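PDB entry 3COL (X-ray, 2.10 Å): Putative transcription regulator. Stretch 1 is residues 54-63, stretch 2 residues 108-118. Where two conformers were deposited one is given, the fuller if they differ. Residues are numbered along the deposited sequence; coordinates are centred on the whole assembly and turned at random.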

ATOM      1  N   LYS A  54       7.788  23.709  -4.810  1.00 17.81           N
ATOM      2  CA  LYS A  54       6.908  22.661  -4.302  1.00 18.82           C
ATOM      3  C   LYS A  54       7.619  21.300  -4.312  1.00 17.97           C
ATOM      4  O   LYS A  54       7.590  20.601  -3.317  1.00 18.48           O
ATOM      5  N   GLN A  55       8.279  20.939  -5.411  1.00 17.06           N
ATOM      6  CA  GLN A  55       9.033  19.667  -5.474  1.00 17.41           C
ATOM      7  C   GLN A  55      10.097  19.528  -4.376  1.00 16.83           C
ATOM      8  O   GLN A  55      10.217  18.485  -3.784  1.00 16.13           O
ATOM      9  N   ALA A  56      10.883  20.578  -4.144  1.00 16.49           N
ATOM     10  CA  ALA A  56      11.856  20.589  -3.047  1.00 16.64           C
ATOM     11  C   ALA A  56      11.181  20.349  -1.673  1.00 16.21           C
ATOM     12  O   ALA A  56      11.739  19.654  -0.820  1.00 16.06           O
ATOM     13  N   LEU A  57       9.996  20.921  -1.461  1.00 15.95           N
ATOM     14  CA  LEU A  57       9.246  20.711  -0.196  1.00 15.60           C
ATOM     15  C   LEU A  57       8.889  19.211  -0.001  1.00 15.28           C
ATOM     16  O   LEU A  57       9.111  18.646   1.062  1.00 14.80           O
ATOM     17  N   ILE A  58       8.365  18.600  -1.053  1.00 14.81           N
ATOM     18  CA  ILE A  58       7.969  17.180  -1.066  1.00 14.18           C
ATOM     19  C   ILE A  58       9.211  16.262  -0.885  1.00 13.85           C
ATOM     20  O   ILE A  58       9.185  15.307  -0.080  1.00 13.89           O
ATOM     21  N   ASP A  59      10.265  16.532  -1.650  1.00 10.89           N
ATOM     22  CA  ASP A  59      11.451  15.705  -1.624  1.00  9.88           C
ATOM     23  C   ASP A  59      12.049  15.701  -0.223  1.00  9.84           C
ATOM     24  O   ASP A  59      12.566  14.690   0.215  1.00  8.73           O
ATOM     25  N   SER A  60      11.989  16.861   0.453  1.00  9.76           N
ATOM     26  CA  SER A  60      12.532  17.015   1.814  1.00 10.24           C
ATOM     27  C   SER A  60      11.789  16.128   2.817  1.00  9.48           C
ATOM     28  O   SER A  60      12.406  15.420   3.627  1.00  9.78           O
ATOM     29  N   VAL A  61      10.467  16.144   2.747  1.00  9.43           N
ATOM     30  CA  VAL A  61       9.659  15.265   3.581  1.00  9.33           C
ATOM     31  C   VAL A  61       9.852  13.780   3.218  1.00  9.55           C
ATOM     32  O   VAL A  61       9.913  12.917   4.110  1.00  9.13           O
ATOM     33  N   TYR A  62       9.932  13.478   1.930  1.00  9.64           N
ATOM     34  CA  TYR A  62      10.272  12.094   1.515  1.00 10.23           C
ATOM     35  C   TYR A  62      11.565  11.597   2.198  1.00 10.73           C
ATOM     36  O   TYR A  62      11.556  10.531   2.836  1.00 10.92           O
ATOM     37  N   ALA A  63      12.653  12.376   2.094  1.00 10.35           N
ATOM     38  CA  ALA A  63      13.939  11.967   2.634  1.00 10.98           C
ATOM     39  C   ALA A  63      13.918  11.897   4.172  1.00 11.48           C
ATOM     40  O   ALA A  63      14.528  11.009   4.743  1.00 11.38           O
ATOM     41  N   THR A 108       2.489   5.925   5.511  1.00 14.38           N
ATOM     42  CA  THR A 108       1.412   6.516   4.716  1.00 14.48           C
ATOM     43  C   THR A 108       1.956   7.672   3.874  1.00 14.98           C
ATOM     44  O   THR A 108       1.651   7.766   2.668  1.00 15.16           O
ATOM     45  N   ILE A 109       2.775   8.530   4.496  1.00 15.22           N
ATOM     46  CA  ILE A 109       3.323   9.704   3.810  1.00 14.78           C
ATOM     47  C   ILE A 109       4.215   9.267   2.643  1.00 14.97           C
ATOM     48  O   ILE A 109       4.061   9.780   1.530  1.00 14.49           O
ATOM     49  N   ILE A 110       5.150   8.348   2.931  1.00 15.47           N
ATOM     50  CA  ILE A 110       6.078   7.762   1.944  1.00 15.92           C
ATOM     51  C   ILE A 110       5.292   7.174   0.772  1.00 17.37           C
ATOM     52  O   ILE A 110       5.578   7.461  -0.384  1.00 17.36           O
ATOM     53  N   GLN A 111       4.301   6.340   1.093  1.00 18.42           N
ATOM     54  CA  GLN A 111       3.517   5.656   0.089  1.00 18.97           C
ATOM     55  C   GLN A 111       2.835   6.657  -0.826  1.00 18.61           C
ATOM     56  O   GLN A 111       2.827   6.495  -2.067  1.00 18.63           O
ATOM     57  N   GLN A 112       2.261   7.702  -0.234  0.50 18.41           N
ATOM     58  CA  GLN A 112       1.595   8.750  -1.014  0.50 18.40           C
ATOM     59  C   GLN A 112       2.542   9.478  -1.957  0.50 18.09           C
ATOM     60  O   GLN A 112       2.197   9.722  -3.114  0.50 17.85           O
ATOM     61  N   ILE A 113       3.716   9.851  -1.452  1.00 17.82           N
ATOM     62  CA  ILE A 113       4.725  10.534  -2.277  1.00 17.99           C
ATOM     63  C   ILE A 113       5.177   9.599  -3.410  1.00 19.44           C
ATOM     64  O   ILE A 113       5.216  10.005  -4.565  1.00 18.79           O
ATOM     65  N   LYS A 114       5.486   8.348  -3.068  1.00 21.65           N
ATOM     66  CA  LYS A 114       5.847   7.342  -4.066  1.00 24.43           C
ATOM     67  C   LYS A 114       4.791   7.145  -5.165  1.00 25.94           C
ATOM     68  O   LYS A 114       5.124   7.090  -6.358  1.00 26.73           O
ATOM     69  N   ALA A 115       3.523   7.067  -4.778  1.00 28.32           N
ATOM     70  CA  ALA A 115       2.412   6.953  -5.744  1.00 30.90           C
ATOM     71  C   ALA A 115       2.387   8.073  -6.787  1.00 33.00           C
ATOM     72  O   ALA A 115       2.068   7.830  -7.949  1.00 33.12           O
ATOM     73  N   LEU A 116       2.736   9.292  -6.375  1.00 36.01           N
ATOM     74  CA  LEU A 116       2.700  10.464  -7.263  1.00 39.28           C
ATOM     75  C   LEU A 116       3.917  10.585  -8.199  1.00 41.67           C
ATOM     76  O   LEU A 116       3.805  11.120  -9.322  1.00 41.71           O
ATOM     77  N   ASN A 117       5.071  10.119  -7.721  1.00 44.24           N
ATOM     78  CA  ASN A 117       6.290  10.080  -8.522  1.00 47.15           C
ATOM     79  C   ASN A 117       6.188   8.979  -9.575  1.00 48.54           C
ATOM     80  O   ASN A 117       6.126   9.266 -10.776  1.00 48.75           O
ATOM     81  N   GLY A 118       6.158   7.725  -9.108  1.00 50.15           N
ATOM     82  CA  GLY A 118       5.969   6.544  -9.961  1.00 51.62           C
ATOM     83  C   GLY A 118       7.045   6.377 -11.019  1.00 52.67           C
ATOM     84  O   GLY A 118       6.806   6.669 -12.199  1.00 52.88           O
TER

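The contact between residues 54-63 and 108-118 is a helix-helix packing of apolar side chains, with no direct hydrogen bond from one helix to the other and a single water joining them at one margin. It illustrates a general principle: where two helices pack at an angle, branched aliphatic residues can fill the space between them while longer side chains reach in from the sides. Here the axes approach to 9.9 Å, their N-to-C directions differ by 136°, and the joint buried surface is a modest 429 Å².

Ile 113 is the hub. Its CA-to-CB bond points toward the partner helix, and with chi1 m and chi2 t it meets three residues of the first stretch. Its CG2 lies 3.7 Å from CG2 of Ile 58, which also points toward the contact and has the same m, t rotamer. The same Ile 113 CG2 sits 3.8 Å from CD1 of Tyr 62, while Ile 113 CD1 extends along the interface to 4.4 Å from CG1 of Val 61. Val 61, with chi1 t, makes its closer contact one helical turn back on the second helix, where its CG1 lies 3.8 Å from CG2 of Ile 109, another m, t isoleucine.

Tyr 62 shows how a side chain that starts sideways can still dominate a contact. It has more area covered by the opposite stretch than any other residue here; chi1 t places the ring near the second helix, and a chi2 of 72° sets its tilt. The ring lies obliquely to its neighbours: CE1 is 3.8 Å from CG2 of Ile 110, and OH comes within 3.2 Å of CE of Lys 114. That last approach is to an aliphatic carbon of the lysine, so it is a packing contact rather than a polar pairing.

Polar groups gather at another part of the margin. Gln 55, with chi1 t and chi2 p, starts sideways but brings its amide nearer the second helix; its NE2 donates to OD1 of Asp 59 at 2.8 Å, one turn along its own helix. The gap from Gln 55 NE2 to Asn 117 OD1 is 4.1 Å, too long for a hydrogen bond. Water 1 instead supplies the link, donating to Asp 59 OD1 at 2.7 Å and accepting from Asn 117 ND2 at 3.2 Å. Asp 59 OD1 thus receives two hydrogen bonds, one from its own helix and one from the bridging water.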

ATOM      1  CB  LYS A  54       5.600  22.630  -5.120  1.00 19.07           C
ATOM      2  CG  LYS A  54       4.843  21.319  -5.107  1.00 22.40           C
ATOM      3  CD  LYS A  54       3.687  21.319  -6.131  1.00 21.54           C
ATOM      4  CE  LYS A  54       2.774  20.059  -5.979  1.00 24.30           C
ATOM      5  NZ  LYS A  54       1.600  20.119  -6.999  1.00 25.51           N
ATOM      6  CB  GLN A  55       9.699  19.441  -6.852  1.00 17.28           C
ATOM      7  CG  GLN A  55      10.142  17.983  -7.074  1.00 18.40           C
ATOM      8  CD  GLN A  55       8.955  16.996  -6.994  1.00 23.61           C
ATOM      9  OE1 GLN A  55       7.928  17.192  -7.663  1.00 26.24           O
ATOM     10  NE2 GLN A  55       9.085  15.955  -6.170  1.00 20.58           N
ATOM     11  CB  ALA A  56      12.675  21.900  -3.055  1.00 15.42           C
ATOM     12  CB  LEU A  57       7.957  21.539  -0.156  1.00 15.24           C
ATOM     13  CG  LEU A  57       8.095  23.060  -0.078  1.00 15.91           C
ATOM     14  CD1 LEU A  57       6.778  23.769  -0.419  1.00 14.65           C
ATOM     15  CD2 LEU A  57       8.611  23.488   1.317  1.00 14.90           C
ATOM     16  CB  ILE A  58       7.226  16.853  -2.404  1.00 14.34           C
ATOM     17  CG1 ILE A  58       5.829  17.534  -2.440  1.00 14.66           C
ATOM     18  CG2 ILE A  58       7.106  15.340  -2.624  1.00 12.51           C
ATOM     19  CD1 ILE A  58       5.243  17.703  -3.900  1.00 14.43           C
ATOM     20  CB  ASP A  59      12.514  16.186  -2.621  1.00  9.51           C
ATOM     21  CG  ASP A  59      12.130  15.926  -4.080  1.00 12.46           C
ATOM     22  OD1 ASP A  59      11.091  15.265  -4.323  1.00 14.20           O
ATOM     23  OD2 ASP A  59      12.863  16.409  -4.979  1.00 15.83           O
ATOM     24  CB  SER A  60      12.507  18.478   2.247  1.00  9.66           C
ATOM     25  OG  SER A  60      12.977  18.618   3.585  1.00 13.56           O
ATOM     26  CB  VAL A  61       8.158  15.664   3.562  1.00  9.12           C
ATOM     27  CG1 VAL A  61       7.316  14.625   4.308  1.00  7.99           C
ATOM     28  CG2 VAL A  61       7.991  17.094   4.161  1.00  8.91           C
ATOM     29  CB  TYR A  62      10.357  11.941  -0.002  1.00 11.76           C
ATOM     30  CG  TYR A  62      10.472  10.467  -0.442  1.00 14.54           C
ATOM     31  CD1 TYR A  62       9.386   9.616  -0.353  1.00 14.26           C
ATOM     32  CD2 TYR A  62      11.685   9.947  -0.909  1.00 16.94           C
ATOM     33  CE1 TYR A  62       9.483   8.290  -0.724  1.00 19.32           C
ATOM     34  CE2 TYR A  62      11.800   8.620  -1.278  1.00 20.06           C
ATOM     35  CZ  TYR A  62      10.693   7.800  -1.182  1.00 19.36           C
ATOM     36  OH  TYR A  62      10.799   6.474  -1.553  1.00 22.24           O
ATOM     37  CB  ALA A  63      15.069  12.888   2.139  1.00 10.62           C
ATOM     38  CB  THR A 108       0.255   7.026   5.620  1.00 15.11           C
ATOM     39  OG1 THR A 108      -0.328   5.913   6.313  1.00 14.78           O
ATOM     40  CG2 THR A 108      -0.847   7.747   4.784  1.00 15.13           C
ATOM     41  CB  ILE A 109       4.119  10.600   4.789  1.00 15.52           C
ATOM     42  CG1 ILE A 109       3.168  11.355   5.747  1.00 16.84           C
ATOM     43  CG2 ILE A 109       5.053  11.600   4.032  1.00 14.28           C
ATOM     44  CD1 ILE A 109       3.854  11.785   7.035  1.00 15.43           C
ATOM     45  CB  ILE A 110       6.973   6.664   2.577  1.00 15.92           C
ATOM     46  CG1 ILE A 110       7.981   7.274   3.579  1.00 15.96           C
ATOM     47  CG2 ILE A 110       7.744   5.803   1.484  1.00 14.78           C
ATOM     48  CD1 ILE A 110       8.627   6.257   4.498  1.00 16.48           C
ATOM     49  CB  GLN A 111       2.499   4.743   0.776  1.00 19.99           C
ATOM     50  CG  GLN A 111       1.410   4.235  -0.167  1.00 23.78           C
ATOM     51  CD  GLN A 111       0.827   2.935   0.321  1.00 29.97           C
ATOM     52  OE1 GLN A 111      -0.031   2.917   1.219  1.00 32.44           O
ATOM     53  NE2 GLN A 111       1.290   1.826  -0.259  1.00 30.30           N
ATOM     54  CB  GLN A 112       0.927   9.779  -0.095  0.50 19.19           C
ATOM     55  CG  GLN A 112      -0.536   9.510   0.197  0.50 19.82           C
ATOM     56  CD  GLN A 112      -1.083  10.419   1.275  0.50 20.24           C
ATOM     57  OE1 GLN A 112      -0.549  10.474   2.386  0.50 23.34           O
ATOM     58  NE2 GLN A 112      -2.165  11.120   0.966  0.50 18.69           N
ATOM     59  CB  ILE A 113       5.933  11.029  -1.453  1.00 15.94           C
ATOM     60  CG1 ILE A 113       5.461  12.058  -0.417  1.00 16.18           C
ATOM     61  CG2 ILE A 113       6.980  11.651  -2.389  1.00 15.61           C
ATOM     62  CD1 ILE A 113       6.540  12.554   0.520  1.00 14.79           C
ATOM     63  CB  LYS A 114       6.187   6.024  -3.377  1.00 24.81           C
ATOM     64  CG  LYS A 114       7.644   5.899  -3.039  1.00 26.72           C
ATOM     65  CD  LYS A 114       7.931   4.588  -2.335  1.00 29.66           C
ATOM     66  CE  LYS A 114       9.272   4.003  -2.838  1.00 35.01           C
ATOM     67  NZ  LYS A 114       9.918   2.940  -1.950  1.00 37.75           N
ATOM     68  CB  ALA A 115       1.068   6.873  -5.016  1.00 29.83           C
ATOM     69  CB  LEU A 116       2.529  11.753  -6.454  1.00 39.00           C
ATOM     70  CG  LEU A 116       2.145  12.990  -7.262  1.00 39.92           C
ATOM     71  CD1 LEU A 116       0.654  13.281  -7.100  1.00 40.55           C
ATOM     72  CD2 LEU A 116       2.996  14.203  -6.857  1.00 40.10           C
ATOM     73  CB  ASN A 117       7.529   9.870  -7.633  1.00 47.54           C
ATOM     74  CG  ASN A 117       7.999  11.155  -6.949  1.00 49.39           C
ATOM     75  OD1 ASN A 117       7.619  12.264  -7.341  1.00 51.05           O
ATOM     76  ND2 ASN A 117       8.845  11.006  -5.920  1.00 51.23           N
TER
HETATM   77  O   HOH W   1      10.268  12.781  -3.668  1.00 32.16           O